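Local coordinates for malic enzyme (Entamoeba histolytica, PDB 3NV9), which activates metronidazole and, as a malic enzyme, oxidatively decarboxylates malate to pyruvate with a nicotinamide cofactor, working as a deeply entangled dimer, at the interface of chains A and B. Coordinates in Å, arbitrary orientation; residue numbers count along the deposited sequence, not the author numbering. Chains: chain A/B, Malic enzyme.

Contact 1: the interface of chains A and B. Residues chain A 122-123, 126, 408; chain B 55, 61, 64-65.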
ATOM      1  N   LEU A 122      -4.987   6.412   7.509  1.00 21.02           N
ATOM      2  CA  LEU A 122      -4.441   7.659   8.065  1.00 19.56           C
ATOM      3  C   LEU A 122      -4.416   7.512   9.612  1.00 19.58           C
ATOM      4  O   LEU A 122      -3.381   7.790  10.272  1.00 18.57           O
ATOM      5  CB  LEU A 122      -5.294   8.887   7.656  1.00 17.97           C
ATOM      6  CG  LEU A 122      -5.039  10.181   8.474  1.00 18.42           C
ATOM      7  CD1 LEU A 122      -3.620  10.791   8.131  1.00 15.18           C
ATOM      8  CD2 LEU A 122      -6.123  11.293   8.343  1.00 11.40           C
ATOM      9  N   LEU A 123      -5.521   7.002  10.162  1.00 18.63           N
ATOM     10  CA  LEU A 123      -5.624   6.838  11.641  1.00 19.26           C
ATOM     11  C   LEU A 123      -4.724   5.751  12.213  1.00 19.05           C
ATOM     12  O   LEU A 123      -4.275   5.826  13.360  1.00 16.82           O
ATOM     13  CB  LEU A 123      -7.057   6.548  12.073  1.00 18.70           C
ATOM     14  CG  LEU A 123      -8.103   7.625  11.811  1.00 21.23           C
ATOM     15  CD1 LEU A 123      -9.545   7.115  12.185  1.00 15.10           C
ATOM     16  CD2 LEU A 123      -7.738   8.979  12.479  1.00 12.16           C
ATOM     17  N   TYR A 126      -1.372   7.611  12.552  1.00 19.00           N
ATOM     18  CA  TYR A 126      -1.300   8.716  13.466  1.00 18.70           C
ATOM     19  C   TYR A 126      -1.684   8.392  14.922  1.00 17.91           C
ATOM     20  O   TYR A 126      -1.235   9.062  15.851  1.00 17.21           O
ATOM     21  CB  TYR A 126      -2.094   9.867  12.895  1.00 19.52           C
ATOM     22  CG  TYR A 126      -1.800  11.199  13.533  1.00 19.84           C
ATOM     23  CD1 TYR A 126      -0.574  11.799  13.366  1.00 22.35           C
ATOM     24  CD2 TYR A 126      -2.767  11.876  14.266  1.00 23.21           C
ATOM     25  CE1 TYR A 126      -0.303  13.067  13.931  1.00 26.06           C
ATOM     26  CE2 TYR A 126      -2.507  13.133  14.842  1.00 23.63           C
ATOM     27  CZ  TYR A 126      -1.258  13.714  14.664  1.00 24.16           C
ATOM     28  OH  TYR A 126      -0.922  14.929  15.239  1.00 27.19           O
ATOM     29  N   MET A 408      -9.949  10.446  20.043  1.00 19.57           N
ATOM     30  CA  MET A 408      -8.868  10.352  19.082  1.00 20.90           C
ATOM     31  C   MET A 408      -7.788  11.415  19.299  1.00 20.30           C
ATOM     32  O   MET A 408      -6.651  11.275  18.808  1.00 19.32           O
ATOM     33  CB  MET A 408      -9.374  10.437  17.632  1.00 20.53           C
ATOM     34  CG  MET A 408     -10.330   9.342  17.251  1.00 20.21           C
ATOM     35  SD  MET A 408     -10.554   9.394  15.461  1.00 24.45           S
ATOM     36  CE  MET A 408     -11.810  10.711  15.311  1.00 19.91           C
TER
ATOM     37  N   LEU B  55      -3.210  18.109   9.826  1.00 22.34           N
ATOM     38  CA  LEU B  55      -3.685  17.566  11.102  1.00 22.91           C
ATOM     39  C   LEU B  55      -3.667  18.655  12.207  1.00 24.24           C
ATOM     40  O   LEU B  55      -3.179  18.436  13.311  1.00 24.53           O
ATOM     41  CB  LEU B  55      -2.894  16.311  11.489  1.00 21.02           C
ATOM     42  CG  LEU B  55      -3.004  15.121  10.495  1.00 22.58           C
ATOM     43  CD1 LEU B  55      -2.005  14.080  10.776  1.00 19.09           C
ATOM     44  CD2 LEU B  55      -4.397  14.460  10.494  1.00 21.08           C
ATOM     45  N   PHE B  61     -10.590  15.364  11.792  1.00 20.44           N
ATOM     46  CA  PHE B  61     -11.028  14.001  11.644  1.00 20.69           C
ATOM     47  C   PHE B  61     -12.509  13.912  11.202  1.00 19.78           C
ATOM     48  O   PHE B  61     -12.875  12.976  10.525  1.00 19.52           O
ATOM     49  CB  PHE B  61     -10.865  13.234  12.951  1.00 19.89           C
ATOM     50  CG  PHE B  61      -9.460  13.013  13.350  1.00 23.93           C
ATOM     51  CD1 PHE B  61      -8.508  12.649  12.407  1.00 26.88           C
ATOM     52  CD2 PHE B  61      -9.079  13.156  14.696  1.00 25.21           C
ATOM     53  CE1 PHE B  61      -7.176  12.426  12.779  1.00 31.09           C
ATOM     54  CE2 PHE B  61      -7.767  12.946  15.084  1.00 27.91           C
ATOM     55  CZ  PHE B  61      -6.808  12.569  14.131  1.00 29.69           C
ATOM     56  N   TYR B  64     -12.126  14.032   7.561  1.00 17.83           N
ATOM     57  CA  TYR B  64     -11.397  12.873   7.079  1.00 18.68           C
ATOM     58  C   TYR B  64     -12.089  11.516   7.280  1.00 19.85           C
ATOM     59  O   TYR B  64     -11.719  10.498   6.647  1.00 20.87           O
ATOM     60  CB  TYR B  64     -10.004  12.820   7.735  1.00 17.65           C
ATOM     61  CG  TYR B  64      -9.115  13.973   7.399  1.00 17.09           C
ATOM     62  CD1 TYR B  64      -9.153  14.570   6.143  1.00 16.89           C
ATOM     63  CD2 TYR B  64      -8.227  14.496   8.363  1.00 19.41           C
ATOM     64  CE1 TYR B  64      -8.333  15.673   5.850  1.00 18.25           C
ATOM     65  CE2 TYR B  64      -7.404  15.573   8.068  1.00 19.87           C
ATOM     66  CZ  TYR B  64      -7.454  16.159   6.806  1.00 18.92           C
ATOM     67  OH  TYR B  64      -6.604  17.239   6.507  1.00 22.93           O
ATOM     68  N   TYR B  65     -13.079  11.543   8.150  1.00 19.83           N
ATOM     69  CA  TYR B  65     -13.696  10.401   8.740  1.00 21.81           C
ATOM     70  C   TYR B  65     -15.160  10.784   8.955  1.00 22.23           C
ATOM     71  O   TYR B  65     -15.649  11.747   8.367  1.00 23.53           O
ATOM     72  CB  TYR B  65     -12.990  10.132  10.082  1.00 21.81           C
ATOM     73  CG  TYR B  65     -13.121   8.736  10.641  1.00 22.72           C
ATOM     74  CD1 TYR B  65     -13.495   8.525  11.956  1.00 23.35           C
ATOM     75  CD2 TYR B  65     -12.841   7.612   9.854  1.00 23.74           C
ATOM     76  CE1 TYR B  65     -13.596   7.207  12.475  1.00 24.37           C
ATOM     77  CE2 TYR B  65     -12.916   6.320  10.374  1.00 21.70           C
ATOM     78  CZ  TYR B  65     -13.295   6.118  11.675  1.00 19.28           C
ATOM     79  OH  TYR B  65     -13.401   4.823  12.165  1.00 18.26           O
TER
HETATM   80  O   HOH W   1      -0.432  17.111  13.571  1.00 35.44           O
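A:Leu123 and A:Met408 pack side by side on one face of B:Phe61, in an apolar patch of the dimer interface. Helix 114-128 of chain A supplies A:Leu122, A:Leu123 and A:Tyr126. A:Met408 comes from a loop. Chain B brings B:Leu55 and the short helix 61-64 with B:Tyr65 just after it.

Apolar packing on aromatic side chains comes first. The CD2 methyl of A:Leu123 meets B:Phe61 at CE1, 3.5 Å away. Toward CB and CD2 of B:Phe61 sits A:Met408, whose chain runs past the ring in the opposite direction. A bend at chi3 (-82°) brings A:Met408 CE to 3.6 Å from B:Phe61 CB. A:Tyr126 CD2 lies 4.1 Å from the CZ tip of B:Phe61, the side chains at about a right angle. A:Leu122 CD2 touches B:Tyr64 CD2 at 3.8 Å.

Methyl groups also sit centrally over two further rings. B:Leu55 CD1 lies over the centre of the A:Tyr126 ring, 3.7 Å from CE1. A:Leu123 CD1 caps the B:Tyr65 ring, 3.9 Å from CE2, with the two side chains nearly perpendicular. With CG anti to the carbonyl carbon (chi1 -63°), the fork of A:Leu123 faces chain B and divides its methyls between B:Phe61 and B:Tyr65.

Polar contact is made through water. The phenol OH of A:Tyr126 lies 2.8 Å from the oxygen of water 1. That same water is 3.1 Å from the backbone carbonyl O of B:Leu55.

Contact 2: the interface of chains A and B. Residues chain A 40, 44-45, 114, 118, 134; chain B 86-88.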
ATOM      1  N   HIS A  40     -10.263  16.799   0.649  1.00 19.77           N
ATOM      2  CA  HIS A  40      -9.717  15.607  -0.009  1.00 19.52           C
ATOM      3  C   HIS A  40      -9.184  16.019  -1.376  1.00 19.92           C
ATOM      4  O   HIS A  40      -8.139  15.626  -1.779  1.00 18.88           O
ATOM      5  CB  HIS A  40     -10.744  14.476  -0.158  1.00 19.30           C
ATOM      6  CG  HIS A  40     -11.025  13.717   1.098  1.00 17.68           C
ATOM      7  ND1 HIS A  40     -11.852  14.203   2.097  1.00 20.54           N
ATOM      8  CD2 HIS A  40     -10.649  12.480   1.490  1.00 14.41           C
ATOM      9  CE1 HIS A  40     -11.923  13.310   3.074  1.00 18.76           C
ATOM     10  NE2 HIS A  40     -11.210  12.249   2.719  1.00 17.16           N
ATOM     11  N   LYS A  44      -5.441  15.812  -2.553  1.00 19.88           N
ATOM     12  CA  LYS A  44      -5.568  14.612  -3.405  1.00 19.70           C
ATOM     13  C   LYS A  44      -5.427  13.356  -2.558  1.00 19.49           C
ATOM     14  O   LYS A  44      -4.604  12.445  -2.852  1.00 18.68           O
ATOM     15  CB  LYS A  44      -4.556  14.574  -4.567  1.00 19.49           C
ATOM     16  CG  LYS A  44      -4.504  15.836  -5.530  1.00 23.95           C
ATOM     17  CD  LYS A  44      -5.879  16.307  -6.061  1.00 31.63           C
ATOM     18  CE  LYS A  44      -5.757  17.470  -7.105  1.00 37.23           C
ATOM     19  NZ  LYS A  44      -6.096  18.863  -6.612  1.00 37.74           N
ATOM     20  N   GLY A  45      -6.211  13.309  -1.487  1.00 19.05           N
ATOM     21  CA  GLY A  45      -6.134  12.170  -0.572  1.00 19.24           C
ATOM     22  C   GLY A  45      -5.611  12.568   0.787  1.00 18.20           C
ATOM     23  O   GLY A  45      -5.647  13.752   1.124  1.00 19.04           O
ATOM     24  N   LEU A 114     -12.713   3.988  -0.991  1.00 18.30           N
ATOM     25  CA  LEU A 114     -11.368   4.569  -0.832  1.00 18.43           C
ATOM     26  C   LEU A 114     -11.277   5.721   0.202  1.00 18.81           C
ATOM     27  O   LEU A 114     -10.279   5.813   0.886  1.00 19.10           O
ATOM     28  CB  LEU A 114     -10.843   5.073  -2.177  1.00 15.26           C
ATOM     29  CG  LEU A 114     -10.268   3.975  -3.056  1.00 17.53           C
ATOM     30  CD1 LEU A 114     -10.289   4.425  -4.507  1.00 16.00           C
ATOM     31  CD2 LEU A 114      -8.830   3.539  -2.633  1.00 16.18           C
ATOM     32  N   GLU A 118      -8.910   4.965   3.239  1.00 17.73           N
ATOM     33  CA  GLU A 118      -7.770   5.891   3.411  1.00 18.55           C
ATOM     34  C   GLU A 118      -7.777   6.636   4.781  1.00 19.05           C
ATOM     35  O   GLU A 118      -6.746   6.865   5.371  1.00 18.44           O
ATOM     36  CB  GLU A 118      -7.670   6.868   2.217  1.00 17.83           C
ATOM     37  CG  GLU A 118      -6.297   7.373   2.083  1.00 18.96           C
ATOM     38  CD  GLU A 118      -6.084   8.332   0.951  1.00 20.46           C
ATOM     39  OE1 GLU A 118      -5.006   9.005   0.929  1.00 20.40           O
ATOM     40  OE2 GLU A 118      -6.980   8.434   0.107  1.00 22.91           O
ATOM     41  N   PRO A 134      -5.160   1.566   2.000  1.00 21.16           N
ATOM     42  CA  PRO A 134      -6.460   1.040   1.559  1.00 20.89           C
ATOM     43  C   PRO A 134      -6.261  -0.079   0.495  1.00 21.96           C
ATOM     44  O   PRO A 134      -5.356   0.027  -0.379  1.00 21.43           O
ATOM     45  CB  PRO A 134      -7.159   2.279   0.986  1.00 21.38           C
ATOM     46  CG  PRO A 134      -6.051   3.310   0.744  1.00 21.23           C
ATOM     47  CD  PRO A 134      -4.825   2.890   1.445  1.00 19.64           C
TER
ATOM     48  N   TYR B  86      -9.931  12.466  -4.986  1.00 19.92           N
ATOM     49  CA  TYR B  86     -10.428  12.455  -3.620  1.00 19.39           C
ATOM     50  C   TYR B  86      -9.650  11.471  -2.744  1.00 19.06           C
ATOM     51  O   TYR B  86      -9.841  11.453  -1.514  1.00 19.11           O
ATOM     52  CB  TYR B  86     -11.941  12.110  -3.552  1.00 19.87           C
ATOM     53  CG  TYR B  86     -12.904  13.225  -3.988  1.00 20.04           C
ATOM     54  CD1 TYR B  86     -12.689  14.576  -3.595  1.00 16.98           C
ATOM     55  CD2 TYR B  86     -14.033  12.930  -4.813  1.00 17.75           C
ATOM     56  CE1 TYR B  86     -13.578  15.613  -4.011  1.00 18.91           C
ATOM     57  CE2 TYR B  86     -14.898  13.970  -5.273  1.00 18.75           C
ATOM     58  CZ  TYR B  86     -14.676  15.301  -4.840  1.00 18.17           C
ATOM     59  OH  TYR B  86     -15.512  16.314  -5.223  1.00 20.30           O
ATOM     60  N   SER B  87      -8.832  10.615  -3.375  1.00 16.67           N
ATOM     61  CA  SER B  87      -7.990   9.698  -2.648  1.00 16.94           C
ATOM     62  C   SER B  87      -6.594   9.627  -3.310  1.00 17.16           C
ATOM     63  O   SER B  87      -6.360  10.193  -4.376  1.00 17.61           O
ATOM     64  CB  SER B  87      -8.625   8.284  -2.695  1.00 17.28           C
ATOM     65  OG  SER B  87      -8.329   7.700  -3.958  1.00 16.07           O
ATOM     66  N   LEU B  88      -5.683   8.898  -2.707  1.00 16.72           N
ATOM     67  CA  LEU B  88      -4.305   8.857  -3.179  1.00 17.34           C
ATOM     68  C   LEU B  88      -4.225   8.130  -4.531  1.00 18.39           C
ATOM     69  O   LEU B  88      -3.175   8.110  -5.175  1.00 18.33           O
ATOM     70  CB  LEU B  88      -3.423   8.174  -2.132  1.00 16.00           C
ATOM     71  CG  LEU B  88      -3.464   6.624  -2.108  1.00 18.00           C
ATOM     72  CD1 LEU B  88      -2.349   6.072  -1.247  1.00 20.07           C
ATOM     73  CD2 LEU B  88      -4.824   6.057  -1.642  1.00 18.92           C
TER
HETATM   74  O   HOH W   2      -9.443   9.533   0.599  1.00 21.15           O
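The end of helix 21-43 and the following loop of chain A, together with helix 114-128 and strand 131-136, meet the link of chain B between helix 83-86 and the 3-10 helix 88-91. This is a small mixed patch of the dimer interface, with a carboxylate-to-backbone bond and a bridging water set among carbon contacts.

A:Glu118 carries the contact. Its CG is anti to the backbone N (chi1 -156°), and the extended chain beyond it carries the carboxylate out to the backbone of B:Leu88. B:Leu88 N donates a hydrogen bond to A:Glu118 OE2 at 3.1 Å. The N-H comes from the syn side, 35° out of the carboxylate plane, and the angle at H is 144°. B:Leu88 N opens the 3-10 helix, so the carboxylate would suit the positive end of that turn. The CD2 methyl of B:Leu88 also lies 3.7 Å from A:Glu118 CD and 3.8 Å from A:Pro134 CG.

Around this bond the fit is mainly by backbone and carbon. A:Gly45 CA packs on B:Ser87 CA at 3.7 Å. A:Leu114 CB faces B:Ser87 CB at 3.9 Å.

Water 2 lies at the CD2 edge of the A:His40 ring, in its plane. It is 2.7 Å from A:Glu118 OE2 and 2.9 Å from the carbonyl O of B:Tyr86.

Contact 3: the interface of chains A and B. Residues chain A 51, 53-55, 61; chain B 122, 126, 456-457, 460.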
ATOM      1  N   PRO A  51      10.244   7.317   2.537  1.00 19.66           N
ATOM      2  CA  PRO A  51      11.340   6.471   2.965  1.00 19.32           C
ATOM      3  C   PRO A  51      11.348   6.460   4.486  1.00 20.18           C
ATOM      4  O   PRO A  51      10.894   7.448   5.083  1.00 20.93           O
ATOM      5  CB  PRO A  51      12.572   7.227   2.462  1.00 19.68           C
ATOM      6  CG  PRO A  51      12.127   7.919   1.235  1.00 18.86           C
ATOM      7  CD  PRO A  51      10.727   8.409   1.672  1.00 19.48           C
ATOM      8  N   CYS A  53      14.347   4.705   5.591  1.00 19.47           N
ATOM      9  CA  CYS A  53      15.762   4.223   5.708  1.00 20.50           C
ATOM     10  C   CYS A  53      16.795   5.332   5.355  1.00 20.99           C
ATOM     11  O   CYS A  53      16.415   6.392   4.838  1.00 19.86           O
ATOM     12  CB  CYS A  53      15.948   3.038   4.762  1.00 19.52           C
ATOM     13  SG  CYS A  53      15.534   3.468   3.032  1.00 22.64           S
ATOM     14  N   THR A  54      18.087   5.137   5.652  1.00 20.87           N
ATOM     15  CA  THR A  54      19.044   6.209   5.334  1.00 19.82           C
ATOM     16  C   THR A  54      19.228   6.379   3.844  1.00 20.22           C
ATOM     17  O   THR A  54      19.364   5.416   3.116  1.00 19.40           O
ATOM     18  CB  THR A  54      20.412   5.993   6.006  1.00 18.96           C
ATOM     19  OG1 THR A  54      21.265   7.066   5.688  1.00 20.26           O
ATOM     20  CG2 THR A  54      21.103   4.723   5.568  1.00 18.88           C
ATOM     21  N   LEU A  55      19.253   7.623   3.388  1.00 21.78           N
ATOM     22  CA  LEU A  55      19.557   7.922   1.982  1.00 23.22           C
ATOM     23  C   LEU A  55      20.719   8.938   1.913  1.00 23.95           C
ATOM     24  O   LEU A  55      20.696   9.926   1.160  1.00 24.07           O
ATOM     25  CB  LEU A  55      18.306   8.421   1.237  1.00 23.09           C
ATOM     26  CG  LEU A  55      17.039   7.549   1.338  1.00 24.89           C
ATOM     27  CD1 LEU A  55      15.813   8.368   0.985  1.00 26.79           C
ATOM     28  CD2 LEU A  55      17.170   6.396   0.435  1.00 25.70           C
ATOM     29  N   PHE A  61      21.977   2.852  -2.705  1.00 18.32           N
ATOM     30  CA  PHE A  61      20.925   2.173  -3.495  1.00 19.49           C
ATOM     31  C   PHE A  61      21.387   0.773  -3.822  1.00 19.76           C
ATOM     32  O   PHE A  61      20.588  -0.143  -3.935  1.00 20.75           O
ATOM     33  CB  PHE A  61      20.589   2.875  -4.811  1.00 19.46           C
ATOM     34  CG  PHE A  61      19.912   4.182  -4.657  1.00 20.79           C
ATOM     35  CD1 PHE A  61      18.695   4.289  -3.964  1.00 22.66           C
ATOM     36  CD2 PHE A  61      20.466   5.324  -5.238  1.00 22.33           C
ATOM     37  CE1 PHE A  61      18.051   5.535  -3.846  1.00 21.91           C
ATOM     38  CE2 PHE A  61      19.826   6.583  -5.142  1.00 21.84           C
ATOM     39  CZ  PHE A  61      18.618   6.686  -4.451  1.00 22.11           C
TER
ATOM     40  N   LEU B 122      10.227   2.307  -2.999  1.00 19.69           N
ATOM     41  CA  LEU B 122      11.153   3.381  -2.540  1.00 19.27           C
ATOM     42  C   LEU B 122      11.649   4.328  -3.646  1.00 19.19           C
ATOM     43  O   LEU B 122      11.671   5.563  -3.485  1.00 19.59           O
ATOM     44  CB  LEU B 122      12.352   2.712  -1.859  1.00 18.47           C
ATOM     45  CG  LEU B 122      13.487   3.664  -1.509  1.00 20.26           C
ATOM     46  CD1 LEU B 122      12.969   4.728  -0.472  1.00 16.82           C
ATOM     47  CD2 LEU B 122      14.779   2.902  -1.038  1.00 17.98           C
ATOM     48  N   TYR B 126      11.132   8.487  -4.170  1.00 22.85           N
ATOM     49  CA  TYR B 126      12.333   9.324  -4.176  1.00 22.10           C
ATOM     50  C   TYR B 126      12.807   9.820  -5.567  1.00 21.77           C
ATOM     51  O   TYR B 126      13.393  10.931  -5.710  1.00 21.15           O
ATOM     52  CB  TYR B 126      13.432   8.561  -3.446  1.00 22.47           C
ATOM     53  CG  TYR B 126      14.556   9.459  -2.941  1.00 24.88           C
ATOM     54  CD1 TYR B 126      14.318  10.427  -1.978  1.00 24.95           C
ATOM     55  CD2 TYR B 126      15.850   9.306  -3.410  1.00 22.19           C
ATOM     56  CE1 TYR B 126      15.364  11.223  -1.496  1.00 26.68           C
ATOM     57  CE2 TYR B 126      16.891  10.108  -2.949  1.00 23.78           C
ATOM     58  CZ  TYR B 126      16.650  11.044  -1.987  1.00 23.58           C
ATOM     59  OH  TYR B 126      17.672  11.829  -1.534  1.00 26.17           O
ATOM     60  N   ALA B 456      11.769  13.612   2.700  1.00 21.92           N
ATOM     61  CA  ALA B 456      12.584  12.499   3.180  1.00 22.44           C
ATOM     62  C   ALA B 456      13.961  12.920   3.837  1.00 22.47           C
ATOM     63  O   ALA B 456      14.497  12.250   4.766  1.00 22.03           O
ATOM     64  CB  ALA B 456      12.783  11.506   2.026  1.00 20.94           C
ATOM     65  N   GLN B 457      14.546  13.972   3.278  1.00 23.43           N
ATOM     66  CA  GLN B 457      15.785  14.580   3.789  1.00 24.99           C
ATOM     67  C   GLN B 457      15.549  15.216   5.146  1.00 24.85           C
ATOM     68  O   GLN B 457      16.370  15.014   6.023  1.00 25.04           O
ATOM     69  CB  GLN B 457      16.357  15.649   2.844  1.00 24.48           C
ATOM     70  CG  GLN B 457      17.410  15.013   1.869  1.00 30.40           C
ATOM     71  CD  GLN B 457      18.784  14.684   2.525  1.00 34.62           C
ATOM     72  OE1 GLN B 457      19.064  15.014   3.702  1.00 34.09           O
ATOM     73  NE2 GLN B 457      19.660  14.060   1.729  1.00 38.77           N
ATOM     74  N   GLN B 460      15.434  12.663   7.636  1.00 26.97           N
ATOM     75  CA  GLN B 460      16.782  12.235   7.988  1.00 28.56           C
ATOM     76  C   GLN B 460      17.529  13.252   8.861  1.00 28.75           C
ATOM     77  O   GLN B 460      18.051  12.877   9.907  1.00 29.75           O
ATOM     78  CB  GLN B 460      17.574  11.895   6.744  1.00 28.58           C
ATOM     79  CG  GLN B 460      17.252  10.512   6.237  1.00 29.72           C
ATOM     80  CD  GLN B 460      17.721  10.397   4.846  1.00 29.87           C
ATOM     81  OE1 GLN B 460      18.731   9.768   4.587  1.00 31.48           O
ATOM     82  NE2 GLN B 460      17.055  11.091   3.938  1.00 28.73           N
TER
HETATM   83  O   HOH W   3      20.270   9.304   6.868  1.00 26.61           O
HETATM   84  O   HOH W   4      18.188  11.728   1.471  1.00 33.64           O
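A:Leu55 buries 84 Å² against chain B, the most of any residue here. It lies between B:Tyr126 of helix 114-128 and B:Gln460 of helix 438-461.

Its CD1 methyl rests over one face of the B:Tyr126 ring, 3.8 Å from CE1. It is offset toward the rim, whereas the chain-exchanged pair is centred. With CG anti to its backbone N (chi1 -160°), B:Tyr126 throws its ring out from the helix toward A:Leu55 and A:Phe61. B:Tyr126 CD2 lies at the edge of the A:Phe61 ring, in its plane, 4.0 Å from CZ.

B:Gln460 reads the backbone of A:Leu55. A:Leu55 N donates to B:Gln460 OE1 at a modelled 2.5 Å, which is short; the donor stands above the carbonyl plane. Water 3 also meets this OE1 and bridges it to A:Thr54 OG1. B:Gln460 NE2 donates to the carbonyl O of B:Ala456 at 2.9 Å, which helps fix the flip of the amide. B:Gln460 NE2 also bonds water 4, 2.8 Å away, and this water joins A:Leu55 O to the phenol OH of B:Tyr126. Beside them A:Pro51 CG packs on B:Leu122 CD1 at 3.7 Å.

The site anchors the loop after strand 47-51 of one subunit onto two helices of the other, helping to hold the dimer together.

Contact 1 and contact 2 are neighbours, with C-alpha centres about 12 Å apart. The C-alpha centre of contact 3 lies about 25 Å from that of contact 1 and about 24 Å from that of contact 2. Helix 114-128 of chain A serves both contact 1 and contact 2 at different points along its length. In contact 3 the same helix comes from chain B, and A:Leu55 and A:Phe61 come from chain A. Contacts 1 and 3 are therefore partly symmetry twins. Each subunit offers this helix and places its own segments around residues 51-65 and 86-88 against the partner, consistent with an entangled dimer.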